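Chaperone CupB2 (Pseudomonas aeruginosa, PDB 3Q48) probably acts as a periplasmic chaperone that assists the folding and assembly of fimbrial subunits, as in the PapD family to which it belongs. Local coordinates at residues 63-67 and 78-82; 149-155 and 181-185; 160-164 and 243-247; 186-192 and 227-233. All coordinates share one frame; numbering follows the deposited sequence.

Contact 1: residues 63-67 and 78-82; sequences WIDDG and VPFSV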
loop_
_atom_site.group_PDB
_atom_site.type_symbol
_atom_site.label_atom_id
_atom_site.label_comp_id
_atom_site.label_asym_id
_atom_site.label_seq_id
_atom_site.Cartn_x
_atom_site.Cartn_y
_atom_site.Cartn_z
ATOM N N TRP A 63 12.998 7.956 2.060
ATOM C CA TRP A 63 12.298 9.230 1.846
ATOM C C TRP A 63 10.870 8.912 1.459
ATOM O O TRP A 63 10.601 7.836 0.886
ATOM C CB TRP A 63 12.988 10.121 0.764
ATOM C CG TRP A 63 12.768 9.756 -0.670
ATOM C CD1 TRP A 63 11.828 10.274 -1.508
ATOM C CD2 TRP A 63 13.513 8.810 -1.451
ATOM N NE1 TRP A 63 11.941 9.722 -2.765
ATOM C CE2 TRP A 63 12.956 8.814 -2.758
ATOM C CE3 TRP A 63 14.588 7.947 -1.172
ATOM C CZ2 TRP A 63 13.410 7.985 -3.770
ATOM C CZ3 TRP A 63 15.060 7.120 -2.187
ATOM C CH2 TRP A 63 14.470 7.151 -3.482
ATOM N N ILE A 64 9.978 9.868 1.727
ATOM C CA ILE A 64 8.564 9.751 1.432
ATOM C C ILE A 64 8.101 10.704 0.355
ATOM O O ILE A 64 8.460 11.891 0.360
ATOM C CB ILE A 64 7.734 9.940 2.731
ATOM C CG1 ILE A 64 7.927 8.697 3.633
ATOM C CG2 ILE A 64 6.277 10.092 2.429
ATOM C CD1 ILE A 64 7.981 9.038 4.987
ATOM N N ASP A 65 7.307 10.187 -0.579
ATOM C CA ASP A 65 6.660 11.062 -1.528
ATOM C C ASP A 65 5.129 10.884 -1.527
ATOM O O ASP A 65 4.623 10.071 -0.777
ATOM C CB ASP A 65 7.329 10.975 -2.907
ATOM C CG ASP A 65 7.013 9.697 -3.647
ATOM O OD1 ASP A 65 5.833 9.458 -3.972
ATOM O OD2 ASP A 65 7.964 8.956 -3.954
ATOM N N ASP A 66 4.402 11.681 -2.306
ATOM C CA ASP A 66 2.936 11.664 -2.257
ATOM C C ASP A 66 2.381 11.090 -3.530
ATOM O O ASP A 66 1.210 11.275 -3.804
ATOM C CB ASP A 66 2.371 13.075 -2.060
ATOM C CG ASP A 66 2.729 14.025 -3.235
ATOM O OD1 ASP A 66 3.400 13.578 -4.206
ATOM O OD2 ASP A 66 2.349 15.217 -3.187
ATOM N N GLY A 67 3.238 10.426 -4.305
ATOM C CA GLY A 67 2.890 9.705 -5.555
ATOM C C GLY A 67 3.668 10.193 -6.777
ATOM O O GLY A 67 3.845 9.462 -7.756
ATOM N N VAL A 78 5.749 16.939 1.780
ATOM C CA VAL A 78 4.907 15.955 2.434
ATOM C C VAL A 78 5.136 16.065 3.933
ATOM O O VAL A 78 6.271 16.345 4.363
ATOM C CB VAL A 78 5.186 14.524 1.961
ATOM C CG1 VAL A 78 5.074 14.443 0.446
ATOM C CG2 VAL A 78 6.527 14.027 2.471
ATOM N N PRO A 79 4.069 15.846 4.735
ATOM C CA PRO A 79 4.149 16.018 6.177
ATOM C C PRO A 79 4.811 14.857 6.911
ATOM O O PRO A 79 4.504 14.611 8.060
ATOM C CB PRO A 79 2.682 16.104 6.588
ATOM C CG PRO A 79 2.007 15.215 5.659
ATOM C CD PRO A 79 2.762 15.296 4.345
ATOM N N PHE A 80 5.711 14.147 6.255
ATOM C CA PHE A 80 6.459 13.102 6.937
ATOM C C PHE A 80 7.966 13.319 6.785
ATOM O O PHE A 80 8.413 13.848 5.782
ATOM C CB PHE A 80 6.023 11.715 6.456
ATOM C CG PHE A 80 4.566 11.452 6.632
ATOM C CD1 PHE A 80 4.081 11.037 7.850
ATOM C CD2 PHE A 80 3.679 11.637 5.569
ATOM C CE1 PHE A 80 2.758 10.798 8.042
ATOM C CE2 PHE A 80 2.306 11.418 5.730
ATOM C CZ PHE A 80 1.844 10.998 6.980
ATOM N N SER A 81 8.729 12.962 7.810
ATOM C CA SER A 81 10.165 12.873 7.701
ATOM C C SER A 81 10.598 11.425 8.012
ATOM O O SER A 81 9.896 10.705 8.683
ATOM C CB SER A 81 10.813 13.862 8.658
ATOM O OG SER A 81 10.615 13.421 9.999
ATOM N N VAL A 82 11.740 10.998 7.487
ATOM C CA VAL A 82 12.298 9.699 7.819
ATOM C C VAL A 82 13.688 9.913 8.357
ATOM O O VAL A 82 14.555 10.466 7.687
ATOM C CB VAL A 82 12.359 8.726 6.634
ATOM C CG1 VAL A 82 12.615 7.264 7.147
ATOM C CG2 VAL A 82 11.069 8.748 5.903
#

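Contact 2: residues 149-155 and 181-185; sequences LKSVDSA and TPYYV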
loop_
_atom_site.group_PDB
_atom_site.type_symbol
_atom_site.label_atom_id
_atom_site.label_comp_id
_atom_site.label_asym_id
_atom_site.label_seq_id
_atom_site.Cartn_x
_atom_site.Cartn_y
_atom_site.Cartn_z
ATOM N N LEU A 149 -11.370 5.916 12.133
ATOM C CA LEU A 149 -11.499 4.829 11.133
ATOM C C LEU A 149 -11.081 3.457 11.680
ATOM O O LEU A 149 -9.915 3.073 11.638
ATOM C CB LEU A 149 -10.766 5.178 9.815
ATOM C CG LEU A 149 -11.251 6.487 9.121
ATOM C CD1 LEU A 149 -10.391 6.928 7.913
ATOM C CD2 LEU A 149 -12.716 6.303 8.757
ATOM N N LYS A 150 -12.052 2.717 12.194
ATOM C CA LYS A 150 -11.770 1.516 12.994
ATOM C C LYS A 150 -12.198 0.243 12.286
ATOM O O LYS A 150 -12.037 -0.855 12.808
ATOM C CB LYS A 150 -12.464 1.619 14.356
ATOM C CG LYS A 150 -11.832 2.651 15.269
ATOM C CD LYS A 150 -12.423 2.547 16.660
ATOM C CE LYS A 150 -12.254 3.841 17.466
ATOM N NZ LYS A 150 -10.925 4.564 17.221
ATOM N N SER A 151 -12.725 0.399 11.078
ATOM C CA SER A 151 -13.366 -0.706 10.372
ATOM C C SER A 151 -12.664 -1.089 9.071
ATOM O O SER A 151 -13.293 -1.665 8.164
ATOM C CB SER A 151 -14.838 -0.365 10.081
ATOM O OG SER A 151 -15.479 0.174 11.237
ATOM N N VAL A 152 -11.369 -0.833 8.974
ATOM C CA VAL A 152 -10.661 -1.276 7.788
ATOM C C VAL A 152 -10.914 -2.758 7.497
ATOM O O VAL A 152 -11.093 -3.110 6.348
ATOM C CB VAL A 152 -9.128 -0.967 7.799
ATOM C CG1 VAL A 152 -8.359 -1.843 8.825
ATOM C CG2 VAL A 152 -8.595 -1.116 6.388
ATOM N N ASP A 153 -10.947 -3.604 8.530
ATOM C CA ASP A 153 -11.124 -5.038 8.344
ATOM C C ASP A 153 -12.430 -5.414 7.606
ATOM O O ASP A 153 -12.507 -6.525 6.994
ATOM C CB ASP A 153 -10.908 -5.786 9.671
ATOM C CG ASP A 153 -9.403 -5.762 10.109
ATOM O OD1 ASP A 153 -8.517 -5.950 9.215
ATOM O OD2 ASP A 153 -9.081 -5.527 11.315
ATOM N N SER A 154 -13.407 -4.488 7.587
ATOM C CA SER A 154 -14.682 -4.776 6.964
ATOM C C SER A 154 -14.760 -4.270 5.530
ATOM O O SER A 154 -15.736 -4.551 4.807
ATOM C CB SER A 154 -15.813 -4.150 7.773
ATOM O OG SER A 154 -15.695 -4.470 9.161
ATOM N N ALA A 155 -13.745 -3.539 5.102
ATOM C CA ALA A 155 -13.914 -2.737 3.908
ATOM C C ALA A 155 -14.058 -3.574 2.629
ATOM O O ALA A 155 -14.995 -3.355 1.818
ATOM C CB ALA A 155 -12.815 -1.708 3.790
ATOM N N THR A 181 -16.245 3.075 0.818
ATOM C CA THR A 181 -15.689 3.095 2.166
ATOM C C THR A 181 -14.557 4.138 2.306
ATOM O O THR A 181 -14.061 4.659 1.293
ATOM C CB THR A 181 -15.036 1.687 2.566
ATOM O OG1 THR A 181 -13.728 1.563 1.972
ATOM C CG2 THR A 181 -15.907 0.519 2.167
ATOM N N PRO A 182 -14.130 4.437 3.561
ATOM C CA PRO A 182 -13.027 5.428 3.682
ATOM C C PRO A 182 -11.612 4.908 3.471
ATOM O O PRO A 182 -10.666 5.699 3.558
ATOM C CB PRO A 182 -13.225 6.064 5.098
ATOM C CG PRO A 182 -14.153 5.122 5.873
ATOM C CD PRO A 182 -14.858 4.210 4.837
ATOM N N TYR A 183 -11.453 3.614 3.135
ATOM C CA TYR A 183 -10.158 2.913 3.160
ATOM C C TYR A 183 -9.694 2.566 1.774
ATOM O O TYR A 183 -10.491 2.246 0.909
ATOM C CB TYR A 183 -10.279 1.613 3.932
ATOM C CG TYR A 183 -10.876 1.774 5.280
ATOM C CD1 TYR A 183 -10.078 2.134 6.372
ATOM C CD2 TYR A 183 -12.251 1.577 5.484
ATOM C CE1 TYR A 183 -10.630 2.318 7.666
ATOM C CE2 TYR A 183 -12.808 1.782 6.737
ATOM C CZ TYR A 183 -11.994 2.142 7.818
ATOM O OH TYR A 183 -12.577 2.313 9.058
ATOM N N TYR A 184 -8.390 2.583 1.559
ATOM C CA TYR A 184 -7.857 1.958 0.361
ATOM C C TYR A 184 -8.122 0.469 0.500
ATOM O O TYR A 184 -8.169 -0.075 1.633
ATOM C CB TYR A 184 -6.343 2.268 0.204
ATOM C CG TYR A 184 -6.113 3.723 -0.225
ATOM C CD1 TYR A 184 -5.976 4.056 -1.569
ATOM C CD2 TYR A 184 -6.097 4.759 0.717
ATOM C CE1 TYR A 184 -5.817 5.411 -1.959
ATOM C CE2 TYR A 184 -5.934 6.075 0.354
ATOM C CZ TYR A 184 -5.806 6.401 -0.985
ATOM O OH TYR A 184 -5.678 7.722 -1.355
ATOM N N VAL A 185 -8.340 -0.201 -0.622
ATOM C CA VAL A 185 -8.427 -1.637 -0.592
ATOM C C VAL A 185 -7.465 -2.093 -1.631
ATOM O O VAL A 185 -7.591 -1.717 -2.775
ATOM C CB VAL A 185 -9.881 -2.099 -0.879
ATOM C CG1 VAL A 185 -9.992 -3.735 -1.035
ATOM C CG2 VAL A 185 -10.801 -1.556 0.207
#

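Contact 3: residues 160-164 and 243-247; sequences QWKFL and DRALG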
loop_
_atom_site.group_PDB
_atom_site.type_symbol
_atom_site.label_atom_id
_atom_site.label_comp_id
_atom_site.label_asym_id
_atom_site.label_seq_id
_atom_site.Cartn_x
_atom_site.Cartn_y
_atom_site.Cartn_z
ATOM N N GLN A 160 -18.831 -3.197 -4.158
ATOM C CA GLN A 160 -19.882 -3.771 -4.981
ATOM C C GLN A 160 -19.397 -3.895 -6.396
ATOM O O GLN A 160 -18.550 -3.120 -6.850
ATOM C CB GLN A 160 -21.217 -3.031 -4.820
ATOM C CG GLN A 160 -21.175 -1.512 -4.825
ATOM C CD GLN A 160 -22.027 -0.940 -3.689
ATOM O OE1 GLN A 160 -22.483 -1.714 -2.831
ATOM N NE2 GLN A 160 -22.226 0.397 -3.656
ATOM N N TRP A 161 -19.851 -4.911 -7.089
ATOM C CA TRP A 161 -19.230 -5.183 -8.386
ATOM C C TRP A 161 -20.248 -5.150 -9.499
ATOM O O TRP A 161 -21.408 -5.410 -9.279
ATOM C CB TRP A 161 -18.457 -6.525 -8.359
ATOM C CG TRP A 161 -17.389 -6.538 -7.296
ATOM C CD1 TRP A 161 -17.570 -6.591 -5.934
ATOM C CD2 TRP A 161 -15.971 -6.454 -7.511
ATOM N NE1 TRP A 161 -16.348 -6.576 -5.301
ATOM C CE2 TRP A 161 -15.354 -6.481 -6.243
ATOM C CE3 TRP A 161 -15.172 -6.337 -8.657
ATOM C CZ2 TRP A 161 -13.973 -6.400 -6.078
ATOM C CZ3 TRP A 161 -13.784 -6.266 -8.500
ATOM C CH2 TRP A 161 -13.202 -6.300 -7.210
ATOM N N LYS A 162 -19.807 -4.807 -10.696
ATOM C CA LYS A 162 -20.702 -4.830 -11.849
ATOM C C LYS A 162 -19.954 -4.925 -13.185
ATOM O O LYS A 162 -18.755 -4.547 -13.302
ATOM C CB LYS A 162 -21.615 -3.597 -11.852
ATOM C CG LYS A 162 -20.987 -2.349 -12.435
ATOM C CD LYS A 162 -22.057 -1.309 -12.738
ATOM C CE LYS A 162 -21.359 0.040 -12.928
ATOM N NZ LYS A 162 -21.831 0.862 -14.115
ATOM N N PHE A 163 -20.686 -5.426 -14.186
ATOM C CA PHE A 163 -20.220 -5.421 -15.566
ATOM C C PHE A 163 -20.410 -4.050 -16.188
ATOM O O PHE A 163 -21.369 -3.316 -15.866
ATOM C CB PHE A 163 -20.997 -6.424 -16.401
ATOM C CG PHE A 163 -20.661 -7.871 -16.120
ATOM C CD1 PHE A 163 -19.467 -8.422 -16.581
ATOM C CD2 PHE A 163 -21.578 -8.700 -15.447
ATOM C CE1 PHE A 163 -19.165 -9.778 -16.342
ATOM C CE2 PHE A 163 -21.302 -10.042 -15.217
ATOM C CZ PHE A 163 -20.085 -10.585 -15.657
ATOM N N LEU A 164 -19.466 -3.699 -17.061
ATOM C CA LEU A 164 -19.628 -2.595 -18.038
ATOM C C LEU A 164 -19.593 -3.207 -19.444
ATOM O O LEU A 164 -20.130 -2.636 -20.400
ATOM C CB LEU A 164 -18.508 -1.561 -17.895
ATOM C CG LEU A 164 -18.682 -0.231 -17.149
ATOM C CD1 LEU A 164 -19.205 -0.416 -15.728
ATOM C CD2 LEU A 164 -17.344 0.498 -17.149
ATOM N N ASP A 243 -15.800 -13.772 -2.292
ATOM C CA ASP A 243 -16.575 -13.987 -3.512
ATOM C C ASP A 243 -17.786 -13.035 -3.550
ATOM O O ASP A 243 -18.435 -12.803 -2.539
ATOM C CB ASP A 243 -17.051 -15.441 -3.568
ATOM C CG ASP A 243 -15.923 -16.451 -3.915
ATOM O OD1 ASP A 243 -14.730 -16.058 -4.074
ATOM O OD2 ASP A 243 -16.250 -17.675 -4.005
ATOM N N ARG A 244 -18.109 -12.476 -4.709
ATOM C CA ARG A 244 -19.348 -11.708 -4.853
ATOM C C ARG A 244 -19.949 -11.945 -6.213
ATOM O O ARG A 244 -19.235 -12.316 -7.122
ATOM C CB ARG A 244 -19.080 -10.217 -4.696
ATOM C CG ARG A 244 -18.665 -9.774 -3.297
ATOM C CD ARG A 244 -19.751 -10.034 -2.277
ATOM N NE ARG A 244 -19.378 -9.487 -0.978
ATOM C CZ ARG A 244 -18.782 -10.171 -0.001
ATOM N NH1 ARG A 244 -18.459 -11.459 -0.150
ATOM N NH2 ARG A 244 -18.522 -9.567 1.141
ATOM N N ALA A 245 -21.257 -11.738 -6.356
ATOM C CA ALA A 245 -21.915 -11.723 -7.659
ATOM C C ALA A 245 -21.667 -10.374 -8.339
ATOM O O ALA A 245 -21.475 -9.356 -7.655
ATOM C CB ALA A 245 -23.393 -11.956 -7.489
ATOM N N LEU A 246 -21.683 -10.371 -9.677
ATOM C CA LEU A 246 -21.673 -9.127 -10.483
ATOM C C LEU A 246 -23.060 -8.566 -10.744
ATOM O O LEU A 246 -23.931 -9.274 -11.267
ATOM C CB LEU A 246 -21.040 -9.330 -11.870
ATOM C CG LEU A 246 -19.563 -9.649 -12.165
ATOM C CD1 LEU A 246 -18.615 -8.441 -11.955
ATOM C CD2 LEU A 246 -19.110 -10.890 -11.389
ATOM N N GLY A 247 -23.246 -7.280 -10.427
ATOM C CA GLY A 247 -24.429 -6.531 -10.855
ATOM C C GLY A 247 -24.502 -6.527 -12.381
ATOM O O GLY A 247 -23.462 -6.643 -13.067
#

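Contact 4: residues 186-192 and 227-233; sequences SFASVEL and SVRYEVI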
loop_
_atom_site.group_PDB
_atom_site.type_symbol
_atom_site.label_atom_id
_atom_site.label_comp_id
_atom_site.label_asym_id
_atom_site.label_seq_id
_atom_site.Cartn_x
_atom_site.Cartn_y
_atom_site.Cartn_z
ATOM N N SER A 186 -6.464 -2.857 -1.235
ATOM C CA SER A 186 -5.454 -3.368 -2.180
ATOM C C SER A 186 -5.739 -4.808 -2.548
ATOM O O SER A 186 -5.910 -5.644 -1.660
ATOM C CB SER A 186 -4.048 -3.279 -1.561
ATOM O OG SER A 186 -3.791 -1.926 -1.243
ATOM N N PHE A 187 -5.789 -5.084 -3.841
ATOM C CA PHE A 187 -6.054 -6.426 -4.342
ATOM C C PHE A 187 -4.773 -7.131 -4.781
ATOM O O PHE A 187 -4.045 -6.585 -5.632
ATOM C CB PHE A 187 -6.977 -6.385 -5.567
ATOM C CG PHE A 187 -8.258 -5.651 -5.346
ATOM C CD1 PHE A 187 -9.359 -6.295 -4.790
ATOM C CD2 PHE A 187 -8.392 -4.320 -5.765
ATOM C CE1 PHE A 187 -10.557 -5.599 -4.590
ATOM C CE2 PHE A 187 -9.597 -3.625 -5.585
ATOM C CZ PHE A 187 -10.675 -4.262 -5.000
ATOM N N ALA A 188 -4.514 -8.332 -4.253
ATOM C CA ALA A 188 -3.414 -9.148 -4.758
ATOM C C ALA A 188 -3.843 -9.874 -6.009
ATOM O O ALA A 188 -2.993 -10.302 -6.813
ATOM C CB ALA A 188 -2.933 -10.163 -3.702
ATOM N N SER A 189 -5.159 -10.053 -6.168
ATOM C CA SER A 189 -5.685 -10.734 -7.360
ATOM C C SER A 189 -7.144 -10.524 -7.420
ATOM O O SER A 189 -7.781 -10.400 -6.380
ATOM C CB SER A 189 -5.402 -12.250 -7.337
ATOM O OG SER A 189 -6.097 -12.887 -6.280
ATOM N N VAL A 190 -7.669 -10.471 -8.641
ATOM C CA VAL A 190 -9.089 -10.335 -8.907
ATOM C C VAL A 190 -9.359 -11.292 -10.034
ATOM O O VAL A 190 -8.595 -11.369 -10.974
ATOM C CB VAL A 190 -9.413 -8.896 -9.370
ATOM C CG1 VAL A 190 -10.918 -8.724 -9.815
ATOM C CG2 VAL A 190 -9.035 -7.935 -8.275
ATOM N N GLU A 191 -10.447 -12.037 -9.943
ATOM C CA GLU A 191 -10.714 -13.107 -10.886
ATOM C C GLU A 191 -12.190 -13.162 -11.110
ATOM O O GLU A 191 -12.964 -13.006 -10.148
ATOM C CB GLU A 191 -10.260 -14.482 -10.338
ATOM C CG GLU A 191 -8.862 -14.520 -9.781
ATOM C CD GLU A 191 -8.442 -15.884 -9.274
ATOM O OE1 GLU A 191 -9.199 -16.550 -8.550
ATOM O OE2 GLU A 191 -7.321 -16.294 -9.593
ATOM N N LEU A 192 -12.551 -13.401 -12.376
ATOM C CA LEU A 192 -13.894 -13.793 -12.810
ATOM C C LEU A 192 -13.952 -15.308 -12.818
ATOM O O LEU A 192 -13.008 -15.950 -13.280
ATOM C CB LEU A 192 -14.208 -13.261 -14.230
ATOM C CG LEU A 192 -14.191 -11.731 -14.403
ATOM C CD1 LEU A 192 -14.874 -11.293 -15.701
ATOM C CD2 LEU A 192 -14.854 -11.037 -13.188
ATOM N N SER A 227 -19.140 -14.736 -11.204
ATOM C CA SER A 227 -18.980 -14.343 -9.828
ATOM C C SER A 227 -17.632 -13.647 -9.834
ATOM O O SER A 227 -16.826 -13.884 -10.725
ATOM C CB SER A 227 -18.900 -15.613 -9.006
ATOM O OG SER A 227 -18.802 -15.308 -7.632
ATOM N N VAL A 228 -17.347 -12.786 -8.877
ATOM C CA VAL A 228 -15.989 -12.265 -8.777
ATOM C C VAL A 228 -15.288 -12.840 -7.531
ATOM O O VAL A 228 -15.900 -12.900 -6.463
ATOM C CB VAL A 228 -15.936 -10.678 -8.830
ATOM C CG1 VAL A 228 -16.605 -10.038 -7.619
ATOM C CG2 VAL A 228 -14.496 -10.198 -8.894
ATOM N N ARG A 229 -14.012 -13.223 -7.640
ATOM C CA ARG A 229 -13.257 -13.685 -6.447
ATOM C C ARG A 229 -12.055 -12.811 -6.298
ATOM O O ARG A 229 -11.282 -12.634 -7.263
ATOM C CB ARG A 229 -12.789 -15.127 -6.613
ATOM C CG ARG A 229 -11.827 -15.629 -5.525
ATOM C CD ARG A 229 -11.650 -17.159 -5.627
ATOM N NE ARG A 229 -12.899 -17.857 -5.357
ATOM C CZ ARG A 229 -13.065 -19.177 -5.371
ATOM N NH1 ARG A 229 -12.047 -19.988 -5.647
ATOM N NH2 ARG A 229 -14.276 -19.686 -5.118
ATOM N N TYR A 230 -11.875 -12.243 -5.108
ATOM C CA TYR A 230 -10.786 -11.341 -4.953
ATOM C C TYR A 230 -10.077 -11.464 -3.619
ATOM O O TYR A 230 -10.705 -11.802 -2.597
ATOM C CB TYR A 230 -11.260 -9.904 -5.213
ATOM C CG TYR A 230 -12.397 -9.388 -4.343
ATOM C CD1 TYR A 230 -12.128 -8.773 -3.134
ATOM C CD2 TYR A 230 -13.746 -9.499 -4.747
ATOM C CE1 TYR A 230 -13.167 -8.257 -2.325
ATOM C CE2 TYR A 230 -14.799 -9.012 -3.941
ATOM C CZ TYR A 230 -14.487 -8.385 -2.729
ATOM O OH TYR A 230 -15.463 -7.880 -1.888
ATOM N N GLU A 231 -8.770 -11.168 -3.618
ATOM C CA GLU A 231 -7.959 -11.288 -2.430
ATOM C C GLU A 231 -7.406 -9.943 -2.117
ATOM O O GLU A 231 -6.867 -9.278 -3.005
ATOM C CB GLU A 231 -6.770 -12.232 -2.638
ATOM C CG GLU A 231 -7.158 -13.680 -2.876
ATOM C CD GLU A 231 -5.979 -14.664 -2.890
ATOM O OE1 GLU A 231 -4.842 -14.288 -2.520
ATOM O OE2 GLU A 231 -6.189 -15.831 -3.263
ATOM N N VAL A 232 -7.460 -9.561 -0.846
ATOM C CA VAL A 232 -7.003 -8.280 -0.474
ATOM C C VAL A 232 -5.906 -8.364 0.564
ATOM O O VAL A 232 -5.909 -9.273 1.360
ATOM C CB VAL A 232 -8.196 -7.445 0.030
ATOM C CG1 VAL A 232 -9.233 -7.282 -1.125
ATOM C CG2 VAL A 232 -8.825 -8.108 1.163
ATOM N N ILE A 233 -4.982 -7.407 0.556
ATOM C CA ILE A 233 -3.874 -7.348 1.473
ATOM C C ILE A 233 -4.256 -6.538 2.704
ATOM O O ILE A 233 -4.642 -5.366 2.603
ATOM C CB ILE A 233 -2.645 -6.748 0.762
ATOM C CG1 ILE A 233 -2.268 -7.622 -0.432
ATOM C CG2 ILE A 233 -1.402 -6.679 1.703
ATOM C CD1 ILE A 233 -1.645 -6.881 -1.622
HETATM O O HOH W 1 -6.416 -3.518 1.361
HETATM O O HOH W 2 -8.511 -14.007 -6.734
HETATM O O HOH W 3 -8.054 -16.339 -5.651
#

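Contact 1: residues 63-67 and 78-82
Asp65, whose backbone passes close to Val78 CG1, has a carboxylate gripped at both oxygens. OD2 forms a salt bridge with Arg139 and also a hydrogen bond with Asn117, while OD1 takes the backbone N-H of Gly67 (N to OD1 2.8 Å) through its anti lone pair. That last bond makes an Asx turn, which bends the chain as it leaves the strand; together the partners leave the group little freedom to rotate. The meeting with 78-82 itself is apolar and is carried by Ile64, which points at the opposite segment. Its CG2 branch, placed anti to the backbone N, lies 3.9 Å from Val78 CG2. The CG1 branch goes the other way: Ile64 CD1 packs 3.6 Å from Phe80 CB and also lies against Val82 CG2, the two side chains meeting at about a right angle. Farther along, Val78 CG1 rests 3.9 Å from Asp66 CB. The two antiparallel strands have splayed here, with axes 6.4 Å apart, and aliphatic side chains meet between them. All this belongs to the N-terminal immunoglobulin-like domain of the PapD family. Ile64 continues inward onto Ile99, Leu116 and Leu142 of strands 93-101, 112-121 and 136-145, and the Phe80 ring turns away from 63-67 to meet Phe114 edge-to-face and to touch Phe144.

Contact 2: residues 149-155 and 181-185
A backbone carbon sits squarely on an aromatic ring: Val152 CA lies 3.5 Å from the centroid of Tyr183, only 9° off the ring normal, in a CH-pi contact. Val152 CB and CG2 follow, CB 3.5 Å from Tyr183 CD1. With CG set beside its own backbone N (chi1 -52°), the tyrosine reaches lengthwise along the turn of 149-155, and its OH accepts the N-H of Ser151 (N to OH 2.8 Å, 149° at the hydrogen). Ala155 CB touches the ring obliquely, 3.7 Å from Tyr183 CD2, and Leu149 brings CB to the hydroxyl end. Beyond the ring, Leu149 CD2 packs 3.4 Å from Pro182 CG. Thr181 OG1 receives the N-H of Tyr183 in an ST turn, and is itself held by Asn179. Segment 149-155 lies in the loop that leads from strand 136-145 to strand 160-163, the passage between the two immunoglobulin-like domains, while Glu111 bonds to the backbone of Pro182 and Tyr184. A buried phenol thus meets main chain rather than polar side chains across this contact: its oxygen accepts a peptide N-H and one ring face carries Val152 CA, a combination that ties the ring to the shape of the connecting loop.

Contact 3: residues 160-164 and 243-247
Leu246 and Phe163 meet at about a right angle, the leucine lying over one face of the phenylalanine ring. Leu246 CG stands 3.8 Å from the centroid of that ring, offset toward its rim, and Leu246 CB comes within 3.4 Å of Phe163 CE2. The leucine chain then sends CD1 the other way, to 4.1 Å from Trp161 CB, which wedges it between two residues of the same strand. Next to it the backbone of Gly247, the last modelled residue, straddles Lys162: its N-H goes to Trp161 O (N to O 2.9 Å), approaching from above the carbonyl plane, and its own O accepts Phe163 N-H at 3.2 Å from N. This is the bonding pattern of parallel strands, and it recalls the pairing of the first and last strands of an immunoglobulin fold, here linking edge strands of the two sheets of the C-terminal domain. Arg244, earlier in the same segment, crosses Trp161 steeply, with guanidinium and indole planes 78° apart, and touches it through CB, obliquely to the ring. A bend at chi2 (-63°) then carries the guanidinium away from the indole, where Arg244 NH1 donates to Asp243 O at 2.7 Å and NH2 reaches Gly157 O.

Contact 4: residues 186-192 and 227-233
Phe187 carries its ring beside the backbone N (chi1 -54°), whereas Tyr230 tucks CG between N and carbonyl carbon (chi1 58°), and these two choices bring the rings together. The edge of Phe187 turns toward the face of Tyr230 in an offset edge-to-face pair, planes at 82°, with Phe187 CE1 3.8 Å from Tyr230 CD1. Val232 CG1 lies alongside Phe187 CD1. Val190, Leu192 and Val228 share this buried face of the antiparallel sheet, the interior of the C-terminal immunoglobulin-like domain. Between Phe187 and Ser189 the register slips by one residue, a beta bulge at Ala188, yet bonding continues through it: Ala188 N reaches Glu231 O at 2.8 Å, and Glu231 N binds Ser189 O. Farther on, Arg229 N meets Glu191 O almost straight, at 2.7 Å. The other face is polar. One water donates to both Glu191 OE1 and Glu231 OE2, 3.1 Å from each, and a second joins Ser189 OG to Arg229 O. Glu231 pairs with Arg239, and Arg229 turns to Asp243, both partners on strand 239-245. The shared water and the Arg239 salt bridge of Glu231 would probably ease any repulsion between the two glutamates, while the opposite face relies on aromatic and aliphatic packing.

In the fold
Contact 1 belongs to the N-terminal domain and the other three lie toward the C-terminal one; its centre is about 36 Å from that of contact 3 and 29 Å from that of contact 4, on opposite sides of the chain's centre. Contact 2 stands between, with its nearest atoms about 8 Å from contact 1, and it runs directly into contact 4, where Val185 CG1 packs 3.6 Å from Val232 CG1. Contacts 3 and 4 form one block: strands 227-233 and 239-245 are sheet neighbours, Asp243 OD1 makes a salt bridge with Arg229 NE at 2.9 Å, and the rings of Trp161 and Tyr230 meet. In PapD-like chaperones a subunit binds along the N-terminal domain's edge and reaches into the interdomain cleft; CupB2 probably does likewise.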